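Local coordinates for DNA annealing helicase and endonuclease ZRANB3 (Homo sapiens, PDB 5MKW), which anneals DNA strands in an ATP-dependent manner and cuts DNA as an endonuclease, helping stalled or collapsed replication forks to restart, at residues 101-104 against 105-108; 11-14 against 15-19; 35-39 against 40-44. One frame throughout, in Å; residues are numbered along the deposited sequence.

All three contacts are local ones in the HNH endonuclease domain of ZRANB3, and none touches another. Along the chain interaction 2 comes first, where helix 5-16 ends and the chain turns toward the zinc ligands Cys-20 and Cys-23. Interaction 3 follows at the junction of helix 27-36 and helix 39-47, its centre about 25 Å from that of interaction 2. Interaction 1 comes last, on helix 97-118, just beyond the other two ligands, Cys-96 and Cys-99. It lies across the chain's centre from both, with centres about 22 Å from interaction 2 and 29 Å from interaction 3. The zinc thus ties the first and last regions together.

Interaction 1 of 3, residues 101-104 against 105-108; sequences KERT and ARQA
Arg-103 and Gln-107, one turn apart on helix 97-118, lie on the helix that follows the hairpin of strands 72-76 and 92-96, the beta-beta-alpha order characteristic of the HNH (His-Me finger) nucleases. The backbone bonds are those of a regular alpha helix, each carbonyl taking an N-H four residues on. Gln-107 N reaches Arg-103 O at 2.9 Å, and Ala-108 N reaches Thr-104 O at 3.0 Å. Ala-105 suits such a surface turn, its methyl resting 3.3 Å (CB) from Lys-101 O without taking up more room.

The van der Waals contact belongs to the aliphatic part of Arg-103. With CG opposite the backbone N and beside the carbonyl carbon (chi1 175°), the chain sets off along the helix toward Gln-107, whose NE2 comes to 3.4 Å from Arg-103 CG and 3.6 Å from Arg-103 CD. The two side chains cross at a slant, guanidinium and amide planes 34° apart. Gln-107 suits the spot because its flat amide can lie against the methylenes of Arg-103; it also touches Pro-79.

The remaining pair brings two like charges together. Arg-103 and Arg-106 run side by side, and Arg-103 NE lies 3.0 Å from Arg-106 NH2, at the edge of the Arg-106 guanidinium. The planes are 66° apart. Both atoms are donors, so this is proximity and not a bond; the salt bridge from Arg-106 NH1 to Glu-110 probably offsets some of the concentrated positive charge. Arg-103, bent at its second and third torsions, also touches Leu-22 in the zinc-binding region.

A side-chain hydroxyl on a helix can turn back to the preceding turn, and Thr-104 does so: its OG1, beside its own backbone N, is hydrogen-bonded to the carbonyl oxygen of His-100.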
loop_
_atom_site.group_PDB
_atom_site.type_symbol
_atom_site.label_atom_id
_atom_site.label_comp_id
_atom_site.label_asym_id
_atom_site.label_seq_id
_atom_site.Cartn_x
_atom_site.Cartn_y
_atom_site.Cartn_z
ATOM N N LYS A 101 -4.222 -2.217 -2.462
ATOM C CA LYS A 101 -5.050 -3.410 -2.642
ATOM C C LYS A 101 -6.199 -3.277 -3.667
ATOM O O LYS A 101 -6.461 -4.234 -4.416
ATOM C CB LYS A 101 -5.592 -3.856 -1.299
ATOM C CG LYS A 101 -4.521 -4.530 -0.479
ATOM C CD LYS A 101 -5.063 -4.964 0.843
ATOM C CE LYS A 101 -3.927 -5.175 1.808
ATOM N NZ LYS A 101 -3.131 -6.357 1.433
ATOM N N GLU A 102 -6.855 -2.113 -3.719
ATOM C CA GLU A 102 -7.808 -1.825 -4.805
ATOM C C GLU A 102 -7.121 -1.916 -6.160
ATOM O O GLU A 102 -7.660 -2.477 -7.111
ATOM C CB GLU A 102 -8.433 -0.451 -4.681
ATOM C CG GLU A 102 -9.353 -0.259 -3.493
ATOM C CD GLU A 102 -9.683 1.228 -3.232
ATOM O OE1 GLU A 102 -9.413 2.075 -4.104
ATOM O OE2 GLU A 102 -10.279 1.536 -2.194
ATOM N N ARG A 103 -5.948 -1.314 -6.266
ATOM C CA ARG A 103 -5.198 -1.364 -7.511
ATOM C C ARG A 103 -4.794 -2.789 -7.917
ATOM O O ARG A 103 -5.018 -3.217 -9.057
ATOM C CB ARG A 103 -3.942 -0.509 -7.442
ATOM C CG ARG A 103 -3.131 -0.687 -8.723
ATOM C CD ARG A 103 -2.549 0.585 -9.182
ATOM N NE ARG A 103 -3.546 1.639 -9.325
ATOM C CZ ARG A 103 -3.209 2.895 -9.585
ATOM N NH1 ARG A 103 -1.939 3.168 -9.805
ATOM N NH2 ARG A 103 -4.134 3.838 -9.709
ATOM N N THR A 104 -4.248 -3.532 -6.970
ATOM C CA THR A 104 -3.884 -4.927 -7.192
ATOM C C THR A 104 -5.076 -5.798 -7.631
ATOM O O THR A 104 -4.972 -6.643 -8.539
ATOM C CB THR A 104 -3.206 -5.436 -5.894
ATOM O OG1 THR A 104 -1.949 -4.740 -5.761
ATOM C CG2 THR A 104 -2.912 -6.862 -5.968
ATOM N N ALA A 105 -6.199 -5.623 -6.967
ATOM C CA ALA A 105 -7.431 -6.347 -7.276
ATOM C C ALA A 105 -7.968 -5.981 -8.650
ATOM O O ALA A 105 -8.352 -6.864 -9.426
ATOM C CB ALA A 105 -8.479 -6.098 -6.207
ATOM N N ARG A 106 -7.904 -4.708 -8.997
ATOM C CA ARG A 106 -8.283 -4.260 -10.340
ATOM C C ARG A 106 -7.370 -4.851 -11.428
ATOM O O ARG A 106 -7.845 -5.351 -12.459
ATOM C CB ARG A 106 -8.253 -2.744 -10.447
ATOM C CG ARG A 106 -8.861 -2.265 -11.750
ATOM C CD ARG A 106 -9.037 -0.770 -11.806
ATOM N NE ARG A 106 -7.926 -0.048 -11.203
ATOM C CZ ARG A 106 -6.716 0.067 -11.742
ATOM N NH1 ARG A 106 -6.389 -0.605 -12.840
ATOM N NH2 ARG A 106 -5.802 0.813 -11.148
ATOM N N GLN A 107 -6.071 -4.867 -11.171
ATOM C CA GLN A 107 -5.138 -5.383 -12.145
ATOM C C GLN A 107 -5.281 -6.878 -12.377
ATOM O O GLN A 107 -5.012 -7.347 -13.480
ATOM C CB GLN A 107 -3.721 -5.039 -11.749
ATOM C CG GLN A 107 -3.500 -3.551 -11.772
ATOM C CD GLN A 107 -2.148 -3.119 -11.251
ATOM O OE1 GLN A 107 -1.438 -3.850 -10.564
ATOM N NE2 GLN A 107 -1.767 -1.947 -11.624
ATOM N N ALA A 108 -5.668 -7.627 -11.328
ATOM C CA ALA A 108 -5.999 -9.064 -11.464
ATOM C C ALA A 108 -7.239 -9.325 -12.324
ATOM O O ALA A 108 -7.229 -10.220 -13.148
ATOM C CB ALA A 108 -6.171 -9.701 -10.093
#

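Interaction 2 of 3, residues 11-14 against 15-19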
loop_
_atom_site.group_PDB
_atom_site.type_symbol
_atom_site.label_atom_id
_atom_site.label_comp_id
_atom_site.label_asym_id
_atom_site.label_seq_id
_atom_site.Cartn_x
_atom_site.Cartn_y
_atom_site.Cartn_z
ATOM N N LYS A 11 13.691 6.015 -1.266
ATOM C CA LYS A 11 13.801 7.120 -2.243
ATOM C C LYS A 11 12.496 7.863 -2.425
ATOM O O LYS A 11 12.479 9.097 -2.400
ATOM C CB LYS A 11 14.252 6.653 -3.600
ATOM C CG LYS A 11 15.693 6.201 -3.696
ATOM C CD LYS A 11 16.691 7.285 -3.370
ATOM C CE LYS A 11 16.521 8.504 -4.238
ATOM N NZ LYS A 11 17.681 9.388 -3.960
ATOM N N VAL A 12 11.384 7.127 -2.514
ATOM C CA VAL A 12 10.090 7.789 -2.670
ATOM C C VAL A 12 9.722 8.539 -1.377
ATOM O O VAL A 12 9.244 9.659 -1.419
ATOM C CB VAL A 12 8.993 6.789 -3.063
ATOM C CG1 VAL A 12 7.647 7.447 -3.006
ATOM C CG2 VAL A 12 9.253 6.212 -4.453
ATOM N N PHE A 13 10.092 7.980 -0.230
ATOM C CA PHE A 13 9.744 8.582 1.074
ATOM C C PHE A 13 10.423 9.938 1.262
ATOM O O PHE A 13 9.848 10.817 1.874
ATOM C CB PHE A 13 10.173 7.652 2.199
ATOM C CG PHE A 13 9.692 8.060 3.557
ATOM C CD1 PHE A 13 8.448 7.637 4.029
ATOM C CD2 PHE A 13 10.469 8.887 4.355
ATOM C CE1 PHE A 13 8.017 8.002 5.271
ATOM C CE2 PHE A 13 10.044 9.268 5.614
ATOM C CZ PHE A 13 8.793 8.869 6.052
ATOM N N GLU A 14 11.626 10.107 0.686
ATOM C CA GLU A 14 12.379 11.384 0.779
ATOM C C GLU A 14 11.490 12.530 0.302
ATOM O O GLU A 14 11.682 13.659 0.710
ATOM C CB GLU A 14 13.618 11.325 -0.116
ATOM C CG GLU A 14 14.792 10.526 0.424
ATOM C CD GLU A 14 15.929 10.447 -0.597
ATOM O OE1 GLU A 14 16.652 9.422 -0.609
ATOM O OE2 GLU A 14 15.904 11.251 -1.564
ATOM N N THR A 15 10.631 12.251 -0.687
ATOM C CA THR A 15 9.735 13.233 -1.226
ATOM C C THR A 15 8.307 13.145 -0.674
ATOM O O THR A 15 7.687 14.170 -0.465
ATOM C CB THR A 15 9.721 13.176 -2.773
ATOM O OG1 THR A 15 10.974 13.622 -3.283
ATOM C CG2 THR A 15 8.676 14.083 -3.337
ATOM N N GLU A 16 7.778 11.956 -0.381
ATOM C CA GLU A 16 6.340 11.842 -0.133
ATOM C C GLU A 16 5.999 11.570 1.324
ATOM O O GLU A 16 4.854 11.816 1.747
ATOM C CB GLU A 16 5.759 10.763 -1.077
ATOM C CG GLU A 16 5.797 11.231 -2.503
ATOM C CD GLU A 16 5.226 10.271 -3.516
ATOM O OE1 GLU A 16 4.842 9.130 -3.198
ATOM O OE2 GLU A 16 5.207 10.672 -4.696
ATOM N N HIS A 17 7.007 11.161 2.106
ATOM C CA HIS A 17 6.882 10.947 3.531
ATOM C C HIS A 17 5.725 10.027 3.919
ATOM O O HIS A 17 5.098 10.232 4.953
ATOM C CB HIS A 17 6.732 12.263 4.270
ATOM C CG HIS A 17 7.776 13.253 3.904
ATOM N ND1 HIS A 17 9.085 13.134 4.326
ATOM C CD2 HIS A 17 7.759 14.257 3.004
ATOM C CE1 HIS A 17 9.811 14.087 3.770
ATOM N NE2 HIS A 17 9.033 14.771 2.950
ATOM N N GLY A 18 5.459 9.007 3.106
ATOM C CA GLY A 18 4.456 8.032 3.454
ATOM C C GLY A 18 3.043 8.564 3.348
ATOM O O GLY A 18 2.136 8.012 3.978
ATOM N N VAL A 19 2.841 9.572 2.488
ATOM C CA VAL A 19 1.499 10.145 2.215
ATOM C C VAL A 19 0.928 9.624 0.916
ATOM O O VAL A 19 1.637 9.596 -0.117
ATOM C CB VAL A 19 1.565 11.677 2.091
ATOM C CG1 VAL A 19 0.169 12.241 1.813
ATOM C CG2 VAL A 19 2.128 12.260 3.376
HETATM O O HOH W 1 11.629 11.126 -3.988
#
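Phe-13 lays one face of its ring against the backbone of His-17, whose CA sits 3.7 Å from the centroid of the Phe-13 ring in a CH-pi contact. Farther out the imidazole of His-17 turns an edge toward that ring, a T-shaped pair with centroids 5.6 Å apart and planes at 73°. On the neighbouring side of the helix Val-12 CG1 meets Glu-16 OE1 at 3.3 Å; the same oxygen is hydrogen-bonded to Thr-94 on strand 92-96. Val-12 packs on Leu-92 and Thr-94 of that strand, a place suited to a compact branched side chain.

Backbone bonds hold these groups in place. His-17 N donates to Phe-13 O at 2.9 Å, and the face of the His-17 ring lies over that same oxygen. Val-12 O accepts twice, from Glu-16 N and from Thr-15 N. The helix is opening by then: Lys-11 O stands 4.0 Å from Thr-15 N, and a water fills in, donating to Lys-11 O at 2.7 Å and hydrogen-bonded also to Thr-15 OG1.

Phe-13 carries its ring anti to the backbone N (chi1 -171°), which lays its CD1-CE1 side against the peptide joining His-17 and Gly-18, with Phe-13 CE1 3.3 Å from His-17 C. Replacing it with an alanine would probably leave His-17 without its aromatic mate and open a gap beside that peptide.

His-17 is the first residue to leave the helix, and Gly-18 has positive phi too and lies close to the Phe-13 ring, a place that suits a residue without a side chain. Val-19 N closes the turn on Glu-16 O at 3.1 Å. This is a type I' beta turn at the C-terminal end of a helix, leading straight to the first CxxC pair of the four-cysteine zinc site.

Interaction 3 of 3, residues 35-39 against 40-44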
loop_
_atom_site.group_PDB
_atom_site.type_symbol
_atom_site.label_atom_id
_atom_site.label_comp_id
_atom_site.label_asym_id
_atom_site.label_seq_id
_atom_site.Cartn_x
_atom_site.Cartn_y
_atom_site.Cartn_z
ATOM N N ARG A 35 2.537 1.628 16.122
ATOM C CA ARG A 35 3.727 0.993 16.622
ATOM C C ARG A 35 3.867 1.263 18.114
ATOM O O ARG A 35 4.227 0.375 18.892
ATOM C CB ARG A 35 4.958 1.487 15.885
ATOM C CG ARG A 35 6.249 0.792 16.287
ATOM C CD ARG A 35 7.472 1.496 15.682
ATOM N NE ARG A 35 7.644 2.786 16.340
ATOM C CZ ARG A 35 8.355 3.805 15.841
ATOM N NH1 ARG A 35 9.129 3.660 14.797
ATOM N NH2 ARG A 35 8.389 4.938 16.483
ATOM N N ASP A 36 3.637 2.507 18.495
ATOM C CA ASP A 36 3.952 2.913 19.823
ATOM C C ASP A 36 2.784 2.843 20.788
ATOM O O ASP A 36 2.962 3.090 21.974
ATOM C CB ASP A 36 4.540 4.316 19.778
ATOM C CG ASP A 36 5.922 4.359 19.140
ATOM O OD1 ASP A 36 6.651 3.333 19.065
ATOM O OD2 ASP A 36 6.312 5.476 18.760
ATOM N N ALA A 37 1.605 2.516 20.284
ATOM C CA ALA A 37 0.469 2.174 21.129
ATOM C C ALA A 37 0.623 0.787 21.731
ATOM O O ALA A 37 1.156 -0.119 21.110
ATOM C CB ALA A 37 -0.819 2.240 20.348
ATOM N N PRO A 38 0.031 0.580 22.906
ATOM C CA PRO A 38 -0.025 -0.759 23.481
ATOM C C PRO A 38 -0.829 -1.646 22.586
ATOM O O PRO A 38 -1.806 -1.189 22.007
ATOM C CB PRO A 38 -0.753 -0.543 24.813
ATOM C CG PRO A 38 -0.458 0.860 25.156
ATOM C CD PRO A 38 -0.384 1.616 23.863
ATOM N N LYS A 39 -0.443 -2.907 22.500
ATOM C CA LYS A 39 -1.198 -3.850 21.668
ATOM C C LYS A 39 -2.701 -3.778 21.934
ATOM O O LYS A 39 -3.520 -3.875 21.008
ATOM C CB LYS A 39 -0.701 -5.289 21.846
ATOM C CG LYS A 39 -1.613 -6.327 21.251
ATOM C CD LYS A 39 -1.066 -7.718 21.456
ATOM C CE LYS A 39 -2.119 -8.747 21.105
ATOM N NZ LYS A 39 -1.574 -9.776 20.177
ATOM N N SER A 40 -3.069 -3.575 23.199
ATOM C CA SER A 40 -4.478 -3.615 23.586
ATOM C C SER A 40 -5.287 -2.428 23.040
ATOM O O SER A 40 -6.500 -2.475 23.019
ATOM C CB SER A 40 -4.598 -3.680 25.108
ATOM O OG SER A 40 -4.188 -2.453 25.676
ATOM N N GLN A 41 -4.637 -1.337 22.654
ATOM C CA GLN A 41 -5.352 -0.233 21.986
ATOM C C GLN A 41 -5.382 -0.297 20.456
ATOM O O GLN A 41 -6.060 0.499 19.835
ATOM C CB GLN A 41 -4.742 1.080 22.408
ATOM C CG GLN A 41 -4.918 1.339 23.898
ATOM C CD GLN A 41 -4.142 2.560 24.287
ATOM O OE1 GLN A 41 -3.749 3.346 23.412
ATOM N NE2 GLN A 41 -3.778 2.654 25.561
ATOM N N ARG A 42 -4.630 -1.204 19.851
ATOM C CA ARG A 42 -4.419 -1.161 18.380
ATOM C C ARG A 42 -5.665 -1.479 17.559
ATOM O O ARG A 42 -5.965 -0.803 16.590
ATOM C CB ARG A 42 -3.284 -2.089 17.992
ATOM C CG ARG A 42 -1.946 -1.630 18.533
ATOM C CD ARG A 42 -0.822 -2.475 17.990
ATOM N NE ARG A 42 0.479 -1.956 18.315
ATOM C CZ ARG A 42 1.534 -2.721 18.576
ATOM N NH1 ARG A 42 1.412 -4.027 18.671
ATOM N NH2 ARG A 42 2.685 -2.158 18.894
ATOM N N LYS A 43 -6.470 -2.420 18.042
ATOM C CA LYS A 43 -7.628 -2.836 17.282
ATOM C C LYS A 43 -8.561 -1.632 17.088
ATOM O O LYS A 43 -9.006 -1.342 15.972
ATOM C CB LYS A 43 -8.331 -4.009 17.975
ATOM C CG LYS A 43 -9.521 -4.594 17.224
ATOM C CD LYS A 43 -10.199 -5.615 18.122
ATOM C CE LYS A 43 -11.252 -6.401 17.375
ATOM N NZ LYS A 43 -11.380 -7.783 17.936
ATOM N N ASN A 44 -8.882 -0.932 18.167
ATOM C CA ASN A 44 -9.830 0.181 18.045
ATOM C C ASN A 44 -9.301 1.320 17.203
ATOM O O ASN A 44 -10.052 1.911 16.438
ATOM C CB ASN A 44 -10.228 0.729 19.421
ATOM C CG ASN A 44 -11.170 -0.208 20.171
ATOM O OD1 ASN A 44 -11.878 -1.046 19.578
ATOM N ND2 ASN A 44 -11.217 -0.037 21.491
HETATM O O HOH W 2 -6.119 -4.074 20.380
#
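Arg-42 reaching back to Arg-35 makes a side-chain-to-backbone hydrogen bond across the turn between helix 27-36 and helix 39-47, in a partly buried corner of the domain. Arg-42 NH2 donates to Arg-35 O at 3.0 Å with an N-H...O angle of 140°. The oxygen lies in the guanidinium plane, yet the nitrogen approaches from above the carbonyl plane. With CG beside the backbone N (chi1 -66°) and the chain straight from there to NE, the head is carried the full span of the turn. Arginine suits the place because its planar head can serve several carbonyls at once: NE goes to Leu-34 O and NH1 to Ile-63 O, so all three nitrogens of this buried group have acceptors. Lys-39 N lies over one face, near the rim.

Backbone bonds of the i to i+3 kind shape the start of helix 39-47. Gln-41 N meets Pro-38 O at 2.9 Å and Arg-42 N meets Lys-39 O at 3.1 Å. A water extends the set, donating to Lys-39 O and accepting from Lys-43 N. Pro-38, having no N-H to satisfy, fits the link, and its ring gives the Gln-41 amide a surface, with Gln-41 NE2 3.8 Å from Pro-38 CG. Next door, Arg-35 grips the Asp-36 carboxylate side-on, with NE to OD1 and NH2 to OD2.

Through Leu-34 and Ile-63, Arg-42 joins helix 39-47 to both helix 27-36 and helix 56-64, and Lys-39 and Lys-43 lean on Ile-63 of the latter.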